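Local coordinates for protein ancestral congerin Con-anc (PDB 3AJY) that binds beta-galactoside glycans as a reconstructed ancestor of the conger eel galectins, holding the sugar on one face of a beta sandwich, at residues 20-34 with 120-132. Numbering follows the deposited sequence.
Sequences VGGVINNYAKRFSIN and FLSLAGDARLTFV. With GAL (beta-D-galactopyranose), chain C.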
ATOM      1  N   VAL A  20       3.359  -2.215   7.986  1.00 27.67           N
ATOM      2  CA  VAL A  20       1.928  -2.477   7.879  1.00 27.89           C
ATOM      3  C   VAL A  20       1.238  -2.186   9.223  1.00 28.00           C
ATOM      4  O   VAL A  20       1.780  -2.475  10.306  1.00 27.69           O
ATOM      5  CB  VAL A  20       1.626  -3.920   7.410  1.00 26.86           C
ATOM      6  CG1 VAL A  20       2.002  -4.089   5.943  1.00 28.16           C
ATOM      7  CG2 VAL A  20       2.345  -4.962   8.279  1.00 27.25           C
ATOM      8  N   GLY A  21       0.042  -1.623   9.133  1.00 27.67           N
ATOM      9  CA  GLY A  21      -0.772  -1.336  10.309  1.00 28.33           C
ATOM     10  C   GLY A  21      -2.212  -1.789  10.101  1.00 27.51           C
ATOM     11  O   GLY A  21      -2.669  -1.925   8.973  1.00 27.29           O
ATOM     12  N   GLY A  22      -2.929  -2.020  11.195  1.00 27.82           N
ATOM     13  CA  GLY A  22      -4.308  -2.473  11.084  1.00 27.19           C
ATOM     14  C   GLY A  22      -4.847  -2.717  12.456  1.00 27.74           C
ATOM     15  O   GLY A  22      -4.244  -2.271  13.451  1.00 27.69           O
ATOM     16  N   VAL A  23      -5.983  -3.422  12.516  1.00 26.70           N
ATOM     17  CA  VAL A  23      -6.679  -3.697  13.765  1.00 26.91           C
ATOM     18  C   VAL A  23      -6.986  -5.183  13.828  1.00 27.80           C
ATOM     19  O   VAL A  23      -7.531  -5.761  12.859  1.00 26.88           O
ATOM     20  CB  VAL A  23      -7.985  -2.873  13.874  1.00 26.85           C
ATOM     21  CG1 VAL A  23      -8.701  -3.129  15.219  1.00 27.98           C
ATOM     22  CG2 VAL A  23      -7.705  -1.359  13.702  1.00 27.82           C
ATOM     23  N   ILE A  24      -6.621  -5.797  14.948  1.00 28.32           N
ATOM     24  CA  ILE A  24      -6.889  -7.208  15.201  1.00 29.39           C
ATOM     25  C   ILE A  24      -8.382  -7.353  15.557  1.00 30.55           C
ATOM     26  O   ILE A  24      -8.926  -6.531  16.319  1.00 29.90           O
ATOM     27  CB  ILE A  24      -5.983  -7.747  16.333  1.00 29.93           C
ATOM     28  CG1 ILE A  24      -4.502  -7.592  15.955  1.00 28.83           C
ATOM     29  CG2 ILE A  24      -6.281  -9.225  16.641  1.00 28.84           C
ATOM     30  CD1 ILE A  24      -3.552  -7.636  17.118  1.00 28.67           C
ATOM     31  N   ASN A  25      -9.040  -8.376  14.988  1.00 31.08           N
ATOM     32  CA  ASN A  25     -10.468  -8.628  15.247  1.00 32.23           C
ATOM     33  C   ASN A  25     -10.770  -8.731  16.741  1.00 33.08           C
ATOM     34  O   ASN A  25      -9.900  -9.119  17.534  1.00 32.33           O
ATOM     35  CB  ASN A  25     -10.952  -9.910  14.523  1.00 32.15           C
ATOM     36  CG  ASN A  25     -10.974  -9.775  12.997  1.00 33.36           C
ATOM     37  OD1 ASN A  25     -11.234 -10.746  12.285  1.00 36.03           O
ATOM     38  ND2 ASN A  25     -10.715  -8.579  12.493  1.00 33.38           N
ATOM     39  N   ASN A  26     -12.014  -8.410  17.122  1.00 34.82           N
ATOM     40  CA  ASN A  26     -12.466  -8.544  18.524  1.00 36.52           C
ATOM     41  C   ASN A  26     -12.194  -9.904  19.147  1.00 36.16           C
ATOM     42  O   ASN A  26     -11.924 -10.014  20.344  1.00 36.86           O
ATOM     43  CB  ASN A  26     -13.948  -8.211  18.653  1.00 37.50           C
ATOM     44  CG  ASN A  26     -14.215  -6.733  18.610  1.00 41.89           C
ATOM     45  OD1 ASN A  26     -13.388  -5.916  19.068  1.00 48.08           O
ATOM     46  ND2 ASN A  26     -15.386  -6.363  18.080  1.00 44.42           N
ATOM     47  N   TYR A  27     -12.273 -10.942  18.327  1.00 35.67           N
ATOM     48  CA  TYR A  27     -11.861 -12.260  18.725  1.00 35.51           C
ATOM     49  C   TYR A  27     -10.896 -12.707  17.660  1.00 34.07           C
ATOM     50  O   TYR A  27     -11.095 -12.427  16.477  1.00 34.07           O
ATOM     51  CB  TYR A  27     -13.055 -13.217  18.772  1.00 36.95           C
ATOM     52  CG  TYR A  27     -14.084 -12.894  19.834  1.00 38.87           C
ATOM     53  CD1 TYR A  27     -15.260 -12.239  19.500  1.00 41.10           C
ATOM     54  CD2 TYR A  27     -13.887 -13.259  21.169  1.00 40.31           C
ATOM     55  CE1 TYR A  27     -16.228 -11.954  20.458  1.00 41.35           C
ATOM     56  CE2 TYR A  27     -14.846 -12.970  22.141  1.00 41.96           C
ATOM     57  CZ  TYR A  27     -16.019 -12.316  21.768  1.00 41.21           C
ATOM     58  OH  TYR A  27     -16.998 -12.018  22.707  1.00 42.64           O
ATOM     59  N   ALA A  28      -9.848 -13.395  18.078  1.00 32.52           N
ATOM     60  CA  ALA A  28      -8.763 -13.738  17.185  1.00 31.76           C
ATOM     61  C   ALA A  28      -8.060 -14.978  17.657  1.00 30.99           C
ATOM     62  O   ALA A  28      -7.740 -15.100  18.832  1.00 31.18           O
ATOM     63  CB  ALA A  28      -7.762 -12.574  17.102  1.00 31.19           C
ATOM     64  N   LYS A  29      -7.799 -15.893  16.727  1.00 30.55           N
ATOM     65  CA  LYS A  29      -6.924 -17.023  16.994  1.00 29.97           C
ATOM     66  C   LYS A  29      -5.502 -16.679  16.565  1.00 29.26           C
ATOM     67  O   LYS A  29      -4.549 -16.980  17.275  1.00 28.76           O
ATOM     68  CB  LYS A  29      -7.378 -18.274  16.229  1.00 29.70           C
ATOM     69  CG  LYS A  29      -8.647 -18.928  16.735  1.00 31.05           C
ATOM     70  CD  LYS A  29      -8.634 -20.446  16.416  1.00 32.67           C
ATOM     71  CE  LYS A  29      -8.509 -20.779  14.892  1.00 32.44           C
ATOM     72  NZ  LYS A  29      -8.166 -22.240  14.630  1.00 31.69           N
ATOM     73  N   ARG A  30      -5.383 -16.061  15.390  1.00 29.30           N
ATOM     74  CA  ARG A  30      -4.086 -15.759  14.767  1.00 29.40           C
ATOM     75  C   ARG A  30      -4.284 -14.697  13.703  1.00 29.15           C
ATOM     76  O   ARG A  30      -5.385 -14.531  13.184  1.00 29.41           O
ATOM     77  CB  ARG A  30      -3.502 -17.016  14.104  1.00 29.45           C
ATOM     78  CG  ARG A  30      -4.407 -17.536  12.960  1.00 31.58           C
ATOM     79  CD  ARG A  30      -4.334 -19.042  12.690  1.00 34.92           C
ATOM     80  NE  ARG A  30      -3.121 -19.411  12.006  1.00 37.01           N
ATOM     81  CZ  ARG A  30      -3.019 -20.111  10.878  1.00 35.86           C
ATOM     82  NH1 ARG A  30      -1.811 -20.329  10.413  1.00 32.94           N
ATOM     83  NH2 ARG A  30      -4.079 -20.604  10.225  1.00 36.56           N
ATOM     84  N   PHE A  31      -3.226 -13.959  13.379  1.00 28.46           N
ATOM     85  CA  PHE A  31      -3.194 -13.211  12.139  1.00 27.68           C
ATOM     86  C   PHE A  31      -1.768 -13.214  11.615  1.00 27.99           C
ATOM     87  O   PHE A  31      -0.814 -13.308  12.403  1.00 28.02           O
ATOM     88  CB  PHE A  31      -3.782 -11.796  12.304  1.00 27.65           C
ATOM     89  CG  PHE A  31      -2.817 -10.789  12.865  1.00 27.37           C
ATOM     90  CD1 PHE A  31      -2.572 -10.729  14.230  1.00 27.37           C
ATOM     91  CD2 PHE A  31      -2.162  -9.890  12.022  1.00 26.77           C
ATOM     92  CE1 PHE A  31      -1.672  -9.782  14.756  1.00 25.83           C
ATOM     93  CE2 PHE A  31      -1.264  -8.950  12.539  1.00 27.10           C
ATOM     94  CZ  PHE A  31      -1.023  -8.906  13.903  1.00 23.54           C
ATOM     95  N   SER A  32      -1.616 -13.137  10.294  1.00 27.87           N
ATOM     96  CA  SER A  32      -0.301 -13.232   9.661  1.00 27.60           C
ATOM     97  C   SER A  32      -0.023 -12.101   8.696  1.00 27.79           C
ATOM     98  O   SER A  32      -0.931 -11.512   8.111  1.00 27.58           O
ATOM     99  CB  SER A  32      -0.110 -14.581   8.952  1.00 27.55           C
ATOM    100  OG  SER A  32      -1.044 -14.739   7.901  1.00 28.78           O
ATOM    101  N   ILE A  33       1.258 -11.765   8.598  1.00 28.16           N
ATOM    102  CA  ILE A  33       1.766 -10.892   7.564  1.00 27.99           C
ATOM    103  C   ILE A  33       2.596 -11.787   6.677  1.00 28.00           C
ATOM    104  O   ILE A  33       3.375 -12.587   7.172  1.00 28.42           O
ATOM    105  CB  ILE A  33       2.620  -9.741   8.172  1.00 28.37           C
ATOM    106  CG1 ILE A  33       1.750  -8.881   9.106  1.00 28.21           C
ATOM    107  CG2 ILE A  33       3.289  -8.913   7.061  1.00 28.51           C
ATOM    108  CD1 ILE A  33       0.420  -8.345   8.464  1.00 26.17           C
ATOM    109  N   ASN A  34       2.390 -11.685   5.368  1.00 28.49           N
ATOM    110  CA  ASN A  34       3.059 -12.543   4.400  1.00 29.10           C
ATOM    111  C   ASN A  34       3.700 -11.736   3.282  1.00 29.35           C
ATOM    112  O   ASN A  34       3.053 -10.910   2.648  1.00 29.75           O
ATOM    113  CB  ASN A  34       2.048 -13.518   3.798  1.00 29.18           C
ATOM    114  CG  ASN A  34       1.275 -14.248   4.851  1.00 27.91           C
ATOM    115  OD1 ASN A  34       1.804 -15.138   5.520  1.00 29.73           O
ATOM    116  ND2 ASN A  34       0.019 -13.873   5.021  1.00 28.93           N
ATOM    117  N   PHE A 120       4.833  -9.285  -3.447  1.00 29.49           N
ATOM    118  CA  PHE A 120       3.530  -9.682  -2.924  1.00 28.80           C
ATOM    119  C   PHE A 120       3.476  -9.523  -1.415  1.00 27.94           C
ATOM    120  O   PHE A 120       4.393  -9.921  -0.719  1.00 27.43           O
ATOM    121  CB  PHE A 120       3.211 -11.125  -3.336  1.00 28.78           C
ATOM    122  CG  PHE A 120       1.969 -11.683  -2.702  1.00 29.42           C
ATOM    123  CD1 PHE A 120       2.020 -12.259  -1.432  1.00 29.73           C
ATOM    124  CD2 PHE A 120       0.740 -11.647  -3.383  1.00 29.98           C
ATOM    125  CE1 PHE A 120       0.868 -12.799  -0.835  1.00 29.87           C
ATOM    126  CE2 PHE A 120      -0.418 -12.188  -2.792  1.00 28.69           C
ATOM    127  CZ  PHE A 120      -0.353 -12.756  -1.518  1.00 27.93           C
ATOM    128  N   LEU A 121       2.389  -8.914  -0.942  1.00 28.03           N
ATOM    129  CA  LEU A 121       2.077  -8.762   0.477  1.00 28.20           C
ATOM    130  C   LEU A 121       0.614  -9.111   0.737  1.00 27.80           C
ATOM    131  O   LEU A 121      -0.272  -8.689  -0.001  1.00 28.43           O
ATOM    132  CB  LEU A 121       2.318  -7.308   0.937  1.00 27.53           C
ATOM    133  CG  LEU A 121       1.633  -6.838   2.237  1.00 29.25           C
ATOM    134  CD1 LEU A 121       2.241  -7.473   3.470  1.00 28.60           C
ATOM    135  CD2 LEU A 121       1.649  -5.302   2.412  1.00 28.72           C
ATOM    136  N   SER A 122       0.362  -9.847   1.812  1.00 27.60           N
ATOM    137  CA  SER A 122      -0.999 -10.013   2.299  1.00 27.67           C
ATOM    138  C   SER A 122      -0.978 -10.024   3.803  1.00 27.82           C
ATOM    139  O   SER A 122       0.072 -10.222   4.413  1.00 27.92           O
ATOM    140  CB  SER A 122      -1.597 -11.338   1.812  1.00 27.03           C
ATOM    141  OG  SER A 122      -0.935 -12.421   2.439  1.00 26.58           O
ATOM    142  N   LEU A 123      -2.155  -9.791   4.377  1.00 28.05           N
ATOM    143  CA  LEU A 123      -2.488 -10.158   5.735  1.00 27.36           C
ATOM    144  C   LEU A 123      -3.539 -11.269   5.666  1.00 28.09           C
ATOM    145  O   LEU A 123      -4.462 -11.221   4.836  1.00 27.84           O
ATOM    146  CB  LEU A 123      -3.092  -8.952   6.449  1.00 26.80           C
ATOM    147  CG  LEU A 123      -3.624  -9.149   7.862  1.00 26.79           C
ATOM    148  CD1 LEU A 123      -3.411  -7.910   8.696  1.00 21.99           C
ATOM    149  CD2 LEU A 123      -5.099  -9.509   7.856  1.00 25.08           C
ATOM    150  N   ALA A 124      -3.425 -12.245   6.557  1.00 28.52           N
ATOM    151  CA  ALA A 124      -4.407 -13.328   6.610  1.00 28.04           C
ATOM    152  C   ALA A 124      -4.818 -13.528   8.036  1.00 27.88           C
ATOM    153  O   ALA A 124      -4.115 -13.069   8.953  1.00 27.74           O
ATOM    154  CB  ALA A 124      -3.825 -14.626   6.023  1.00 28.36           C
ATOM    155  N   GLY A 125      -5.964 -14.176   8.238  1.00 26.92           N
ATOM    156  CA  GLY A 125      -6.471 -14.431   9.576  1.00 26.46           C
ATOM    157  C   GLY A 125      -7.294 -13.314  10.204  1.00 26.23           C
ATOM    158  O   GLY A 125      -7.893 -12.494   9.513  1.00 26.89           O
ATOM    159  N   ASP A 126      -7.316 -13.299  11.528  1.00 25.15           N
ATOM    160  CA  ASP A 126      -8.272 -12.534  12.294  1.00 25.52           C
ATOM    161  C   ASP A 126      -7.880 -11.078  12.581  1.00 25.47           C
ATOM    162  O   ASP A 126      -7.825 -10.655  13.732  1.00 25.88           O
ATOM    163  CB  ASP A 126      -8.549 -13.292  13.577  1.00 25.69           C
ATOM    164  CG  ASP A 126      -8.971 -14.743  13.304  1.00 26.05           C
ATOM    165  OD1 ASP A 126      -8.455 -15.638  13.989  1.00 23.86           O
ATOM    166  OD2 ASP A 126      -9.797 -14.969  12.367  1.00 27.71           O
ATOM    167  N   ALA A 127      -7.664 -10.318  11.515  1.00 26.10           N
ATOM    168  CA  ALA A 127      -7.319  -8.884  11.601  1.00 27.05           C
ATOM    169  C   ALA A 127      -7.722  -8.269  10.293  1.00 27.58           C
ATOM    170  O   ALA A 127      -8.139  -8.980   9.373  1.00 27.13           O
ATOM    171  CB  ALA A 127      -5.792  -8.706  11.839  1.00 25.86           C
ATOM    172  N   ARG A 128      -7.603  -6.947  10.202  1.00 28.04           N
ATOM    173  CA  ARG A 128      -7.763  -6.250   8.947  1.00 29.60           C
ATOM    174  C   ARG A 128      -6.547  -5.341   8.727  1.00 29.23           C
ATOM    175  O   ARG A 128      -6.007  -4.785   9.684  1.00 28.56           O
ATOM    176  CB  ARG A 128      -9.069  -5.439   8.915  1.00 30.12           C
ATOM    177  CG  ARG A 128      -9.159  -4.286   9.907  1.00 32.11           C
ATOM    178  CD  ARG A 128     -10.379  -3.396   9.658  1.00 32.91           C
ATOM    179  NE  ARG A 128     -11.072  -3.222  10.937  1.00 41.76           N
ATOM    180  CZ  ARG A 128     -10.992  -2.139  11.704  1.00 43.67           C
ATOM    181  NH1 ARG A 128     -10.283  -1.083  11.323  1.00 44.98           N
ATOM    182  NH2 ARG A 128     -11.641  -2.110  12.852  1.00 46.16           N
ATOM    183  N   LEU A 129      -6.120  -5.232   7.475  1.00 28.97           N
ATOM    184  CA  LEU A 129      -5.013  -4.369   7.079  1.00 29.09           C
ATOM    185  C   LEU A 129      -5.564  -2.990   6.764  1.00 28.74           C
ATOM    186  O   LEU A 129      -6.455  -2.866   5.912  1.00 28.58           O
ATOM    187  CB  LEU A 129      -4.371  -4.906   5.809  1.00 29.00           C
ATOM    188  CG  LEU A 129      -2.848  -4.881   5.553  1.00 30.20           C
ATOM    189  CD1 LEU A 129      -2.640  -4.643   4.065  1.00 27.08           C
ATOM    190  CD2 LEU A 129      -2.020  -3.926   6.391  1.00 28.87           C
ATOM    191  N   THR A 130      -5.029  -1.970   7.441  1.00 27.54           N
ATOM    192  CA  THR A 130      -5.453  -0.585   7.238  1.00 27.45           C
ATOM    193  C   THR A 130      -4.514   0.131   6.279  1.00 26.92           C
ATOM    194  O   THR A 130      -4.958   0.830   5.391  1.00 27.05           O
ATOM    195  CB  THR A 130      -5.508   0.216   8.561  1.00 27.10           C
ATOM    196  OG1 THR A 130      -6.340  -0.447   9.507  1.00 29.53           O
ATOM    197  CG2 THR A 130      -6.068   1.634   8.341  1.00 27.67           C
ATOM    198  N   PHE A 131      -3.209  -0.009   6.474  1.00 26.56           N
ATOM    199  CA  PHE A 131      -2.303   0.720   5.618  1.00 26.46           C
ATOM    200  C   PHE A 131      -1.008  -0.028   5.369  1.00 26.13           C
ATOM    201  O   PHE A 131      -0.629  -0.942   6.104  1.00 25.60           O
ATOM    202  CB  PHE A 131      -2.034   2.139   6.177  1.00 26.82           C
ATOM    203  CG  PHE A 131      -1.085   2.151   7.332  1.00 26.75           C
ATOM    204  CD1 PHE A 131      -1.555   2.235   8.627  1.00 26.62           C
ATOM    205  CD2 PHE A 131       0.287   2.043   7.118  1.00 27.88           C
ATOM    206  CE1 PHE A 131      -0.665   2.231   9.711  1.00 28.04           C
ATOM    207  CE2 PHE A 131       1.177   2.031   8.199  1.00 27.78           C
ATOM    208  CZ  PHE A 131       0.699   2.117   9.484  1.00 26.93           C
ATOM    209  N   VAL A 132      -0.358   0.366   4.281  1.00 26.41           N
ATOM    210  CA  VAL A 132       0.924  -0.169   3.895  1.00 27.31           C
ATOM    211  C   VAL A 132       1.809   1.055   3.678  1.00 28.02           C
ATOM    212  O   VAL A 132       1.443   1.967   2.947  1.00 28.56           O
ATOM    213  CB  VAL A 132       0.812  -0.992   2.591  1.00 26.56           C
ATOM    214  CG1 VAL A 132       2.143  -1.606   2.221  1.00 26.05           C
ATOM    215  CG2 VAL A 132      -0.249  -2.080   2.736  1.00 28.44           C
TER
HETATM  216  C1  GAL C   2       0.468 -24.317   9.709  1.00 34.87           C
HETATM  217  C2  GAL C   2      -0.746 -23.455   9.381  1.00 34.60           C
HETATM  218  C3  GAL C   2      -0.468 -22.550   8.183  1.00 33.76           C
HETATM  219  C4  GAL C   2       0.841 -21.780   8.399  1.00 33.60           C
HETATM  220  C5  GAL C   2       1.982 -22.751   8.719  1.00 34.49           C
HETATM  221  C6  GAL C   2       3.337 -22.060   8.957  1.00 34.41           C
HETATM  222  O2  GAL C   2      -1.850 -24.286   9.109  1.00 36.51           O
HETATM  223  O3  GAL C   2      -1.556 -21.655   8.049  1.00 32.66           O
HETATM  224  O4  GAL C   2       0.674 -20.855   9.458  1.00 32.55           O
HETATM  225  O5  GAL C   2       1.648 -23.536   9.847  1.00 34.16           O
HETATM  226  O6  GAL C   2       4.355 -23.037   9.128  1.00 32.38           O
HETATM  227  O   HOH W   1     -10.496 -10.422   9.602  1.00 42.07           O
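Gly21 lies over one face of the Phe131 ring, its CA 4.0 Å from the ring centroid in a CH-pi contact, with no side chain to hold the ring off. Farther along the same pair of strands, Val23 covers one face of the Arg128 guanidinium, with CG2 3.5 Å from NH1; the bend at chi3 (130°) lays the arginine's end beside the valine. The third flat group, the guanidinium of Arg30, meets galactose at its edge, and NH1 gives O3 of the sugar a nearly straight 2.7 Å bond. Asp47 forms a salt bridge with the same NH1, and Tyr52 adds a cation-pi contact.

Strand 20-24 runs antiparallel to strand 127-132, and 30-34 to 120-125, one pair in each sheet of the galectin sandwich. A classic beta bulge interrupts the first pair: Gly21 O accepts from both Thr130 N and Phe131 N, the former in the carbonyl plane on a lone pair, the latter above it. Ala127 CB joins the sheets, 3.7 Å from Phe31 CB; within the second pair, Leu123 CD1 touches the Phe31 ring and Ile33 CD1.

Asp126, centre of an inverse gamma turn between strands 120-125 and 127-132, ties that turn to the loop 25-29. Its CG stands anti to its own carbonyl carbon (chi1 -53°), which brings OD1 within 2.8 Å of Lys29 N, met on the anti side; Arg30 N adds a weak bond. Asp126 N in turn donates to Arg30 O. At the other end, Asn34 ND2 reaches Ser122 OG (3.1 Å) and Ser32 OG. Asp126 thus holds the backbone around the sugar-binding arginine, chiefly through its own N and the bond from Lys29 N. Asn34 OD1 bonds His45 ND1, and His45 NE2 bonds the galactose, making Asn34 a second-shell residue that probably helps to orient that histidine.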